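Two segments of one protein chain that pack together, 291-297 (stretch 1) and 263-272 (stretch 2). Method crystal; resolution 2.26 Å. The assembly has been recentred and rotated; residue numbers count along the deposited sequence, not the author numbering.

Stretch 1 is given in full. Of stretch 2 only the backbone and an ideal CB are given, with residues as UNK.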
# COMPACT_ATOMS: atom_id res chain seq x y z
N ASN B 291 21.94 -24.36 22.64
CA ASN B 291 21.78 -22.93 22.43
C ASN B 291 22.38 -22.39 21.15
O ASN B 291 23.49 -22.73 20.76
CB ASN B 291 22.41 -22.15 23.61
CG ASN B 291 22.00 -20.70 23.65
OD1 ASN B 291 20.88 -20.36 24.03
ND2 ASN B 291 22.87 -19.81 23.19
N MSE B 292 21.66 -21.45 20.55
CA MSE B 292 22.11 -20.64 19.45
C MSE B 292 22.08 -19.19 19.91
O MSE B 292 21.03 -18.67 20.32
CB MSE B 292 21.27 -20.82 18.18
CG MSE B 292 21.77 -19.92 17.07
SE MSE B 292 20.63 -19.83 15.49
CE MSE B 292 20.95 -21.66 14.75
N GLU B 293 23.24 -18.54 19.85
CA GLU B 293 23.37 -17.12 20.14
C GLU B 293 23.54 -16.36 18.83
O GLU B 293 24.43 -16.69 18.04
CB GLU B 293 24.56 -16.87 21.07
CG GLU B 293 24.65 -15.39 21.41
CD GLU B 293 25.86 -15.01 22.25
OE1 GLU B 293 27.00 -15.21 21.78
OE2 GLU B 293 25.65 -14.52 23.38
N LEU B 294 22.70 -15.35 18.61
CA LEU B 294 22.71 -14.48 17.44
C LEU B 294 23.08 -13.07 17.83
O LEU B 294 22.54 -12.54 18.79
CB LEU B 294 21.35 -14.49 16.72
CG LEU B 294 20.91 -15.85 16.20
CD1 LEU B 294 19.97 -16.51 17.20
CD2 LEU B 294 20.21 -15.71 14.88
N ARG B 295 24.01 -12.49 17.08
CA ARG B 295 24.46 -11.11 17.31
C ARG B 295 24.55 -10.33 16.02
O ARG B 295 24.88 -10.88 14.95
CB ARG B 295 25.85 -11.06 17.97
CG ARG B 295 25.94 -11.71 19.33
CD ARG B 295 27.37 -11.74 19.86
NE ARG B 295 28.27 -12.47 18.97
CZ ARG B 295 29.52 -12.80 19.29
NH1 ARG B 295 30.02 -12.49 20.48
NH2 ARG B 295 30.28 -13.46 18.42
N ILE B 296 24.34 -9.02 16.16
CA ILE B 296 24.53 -8.06 15.12
C ILE B 296 24.91 -6.78 15.82
O ILE B 296 24.48 -6.54 16.95
CB ILE B 296 23.31 -7.94 14.16
CG1 ILE B 296 23.73 -7.40 12.78
CG2 ILE B 296 22.12 -7.15 14.77
CD1 ILE B 296 22.72 -7.76 11.63
N ASN B 297 25.75 -5.98 15.18
CA ASN B 297 26.11 -4.65 15.70
C ASN B 297 26.28 -3.71 14.52
O ASN B 297 26.66 -4.14 13.43
CB ASN B 297 27.36 -4.69 16.59
CG ASN B 297 28.55 -5.18 15.85
OD1 ASN B 297 29.25 -4.41 15.19
ND2 ASN B 297 28.71 -6.49 15.87
N UNK B 263 10.74 -18.83 15.83
CA UNK B 263 11.69 -18.15 16.72
C UNK B 263 12.93 -17.67 15.95
O UNK B 263 13.39 -16.56 16.21
CB UNK B 263 12.11 -19.08 17.86
N UNK B 264 13.46 -18.51 15.03
CA UNK B 264 14.63 -18.14 14.24
C UNK B 264 14.27 -16.95 13.31
O UNK B 264 14.97 -15.93 13.31
CB UNK B 264 15.13 -19.34 13.43
N UNK B 265 13.17 -17.07 12.58
CA UNK B 265 12.67 -16.00 11.70
C UNK B 265 12.47 -14.69 12.48
O UNK B 265 12.99 -13.64 12.05
CB UNK B 265 11.35 -16.42 11.04
N UNK B 266 11.77 -14.74 13.63
CA UNK B 266 11.54 -13.48 14.41
C UNK B 266 12.84 -12.84 14.90
O UNK B 266 12.95 -11.61 14.90
CB UNK B 266 10.65 -13.76 15.62
N UNK B 267 13.82 -13.65 15.27
CA UNK B 267 15.07 -13.14 15.76
C UNK B 267 15.89 -12.47 14.65
O UNK B 267 16.46 -11.41 14.88
CB UNK B 267 15.87 -14.27 16.40
N UNK B 268 16.01 -13.12 13.48
CA UNK B 268 16.77 -12.59 12.35
C UNK B 268 16.09 -11.31 11.84
O UNK B 268 16.76 -10.32 11.52
CB UNK B 268 16.88 -13.63 11.23
N UNK B 269 14.76 -11.29 11.85
CA UNK B 269 14.00 -10.12 11.45
C UNK B 269 14.28 -8.95 12.43
O UNK B 269 14.52 -7.83 11.97
CB UNK B 269 12.51 -10.45 11.40
N UNK B 270 14.33 -9.21 13.75
CA UNK B 270 14.66 -8.19 14.78
C UNK B 270 16.03 -7.57 14.51
O UNK B 270 16.17 -6.37 14.56
CB UNK B 270 14.64 -8.81 16.18
N UNK B 271 17.02 -8.41 14.24
CA UNK B 271 18.38 -7.99 13.94
C UNK B 271 18.45 -7.02 12.74
O UNK B 271 19.26 -6.10 12.77
CB UNK B 271 19.24 -9.22 13.67
N UNK B 272 17.61 -7.22 11.69
CA UNK B 272 17.66 -6.35 10.51
C UNK B 272 17.32 -4.90 10.77
O UNK B 272 17.72 -4.07 9.96
CB UNK B 272 16.71 -6.89 9.44

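Stretch 1 is a strand and stretch 2 a helix. Their axes run nearly parallel, at 14°, and come within 9.0 Å. The strand turns M292, L294 and I296 toward the helix, so it offers an apolar strip with no charge. Helical phi/psi values hold throughout stretch 2, so proline would cost backbone hydrogen bonds at most positions, and glycine would be a poor choice.

Position 263 has no atom of stretch 1 within 5.5 Å of its ideal CB. Stretch 1 sets no demand, and many side chains would suit, polar ones included. The residue is E263, in rotamer m, with no contact to the strand.

At position 264 CA-to-CB points sideways, and the ideal CB again has nothing within 5.5 Å. The selenium of M292 and the methyls of L294 lie farther out, so a long apolar side chain could reach them. Leucine, methionine or isoleucine would fit; alanine would stop short. The residue is L264. Its chi1 is t and chi2 is p, and its end comes nearer than its CB. L264 CD1 lies 3.8 Å from M292 SE and 4.1 Å from L294 CD2, so one methyl touches both strand residues.

Positions 265 and 266 are out of reach of the strand, which does not choose between apolar and polar there. They are L265 and D266.

Position 267 points toward stretch 1, and its CA pairs with that of L294 at 7.9 Å. The ideal CB is 4.7 Å from L294 CD1. That gap suits a small or medium apolar side chain: cysteine, valine or perhaps alanine, the last with a looser fit. The residue is C267, with chi1 t. Its SG extends to 3.7 Å from L294 CD1, an apolar contact.

Position 268 points sideways, with its ideal CB 5.4 Å from L294 CD2. A branched or longer apolar side chain could close the distance; valine, isoleucine, leucine and methionine are all plausible. The residue is I268, chi1 m and chi2 t. I268 CG1 comes to 4.0 Å from L294 CD2. L294 thus meets L264, C267 and I268.

Positions 269 and 270 are beyond the strand's reach, and polar residues are acceptable as far as stretch 1 is concerned. They are D269 and R270; the guanidinium of R270 is hydrogen-bonded elsewhere in the structure.

Position 271 is the tightest. It points toward I296, and the two CA atoms are 6.3 Å apart. The ideal CB already stands 3.7 Å from I296 CG2, at contact distance, so a small side chain is favoured: alanine first, serine next. The residue is A271. Its CB packs against I296 CG2 at 3.7 Å, and its backbone O lies 3.6 Å from the same methyl.

Position 272 points away from the strand, so stretch 1 leaves the choice wide. A small hydroxyl side chain could turn back to the helix backbone. The residue is T272, with chi1 p. T272 OG1 donates a hydrogen bond to D269 O at 2.6 Å.

Stretch 2 263-272: ELLDCIDRAT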
# COMPACT_ATOMS: atom_id res chain seq x y z
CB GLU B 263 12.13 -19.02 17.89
CG GLU B 263 11.09 -19.24 18.98
CD GLU B 263 11.50 -20.23 20.06
OE1 GLU B 263 12.72 -20.37 20.32
OE2 GLU B 263 10.60 -20.88 20.64
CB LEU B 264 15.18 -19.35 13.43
CG LEU B 264 16.47 -19.05 12.63
CD1 LEU B 264 17.59 -18.52 13.55
CD2 LEU B 264 16.94 -20.29 11.86
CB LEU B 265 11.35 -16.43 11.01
CG LEU B 265 10.65 -15.37 10.12
CD1 LEU B 265 11.65 -14.76 9.07
CD2 LEU B 265 9.44 -15.95 9.44
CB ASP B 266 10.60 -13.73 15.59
CG ASP B 266 9.16 -13.95 15.17
OD1 ASP B 266 8.85 -13.79 13.94
OD2 ASP B 266 8.33 -14.32 16.04
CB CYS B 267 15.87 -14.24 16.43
SG CYS B 267 17.59 -13.78 16.71
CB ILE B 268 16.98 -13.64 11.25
CG1 ILE B 268 17.69 -14.89 11.84
CG2 ILE B 268 17.80 -13.04 10.11
CD1 ILE B 268 18.06 -16.04 10.86
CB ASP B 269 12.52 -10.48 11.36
CG ASP B 269 11.60 -9.36 10.91
OD1 ASP B 269 11.87 -8.77 9.84
OD2 ASP B 269 10.58 -9.13 11.60
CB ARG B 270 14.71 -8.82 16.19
CG ARG B 270 13.39 -8.85 16.87
CD ARG B 270 13.52 -9.24 18.34
NE ARG B 270 13.61 -10.68 18.53
CZ ARG B 270 12.58 -11.52 18.50
NH1 ARG B 270 11.35 -11.07 18.25
NH2 ARG B 270 12.76 -12.82 18.70
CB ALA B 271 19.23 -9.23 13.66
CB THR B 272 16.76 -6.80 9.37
OG1 THR B 272 15.40 -6.75 9.77
CG2 THR B 272 17.16 -8.13 8.81
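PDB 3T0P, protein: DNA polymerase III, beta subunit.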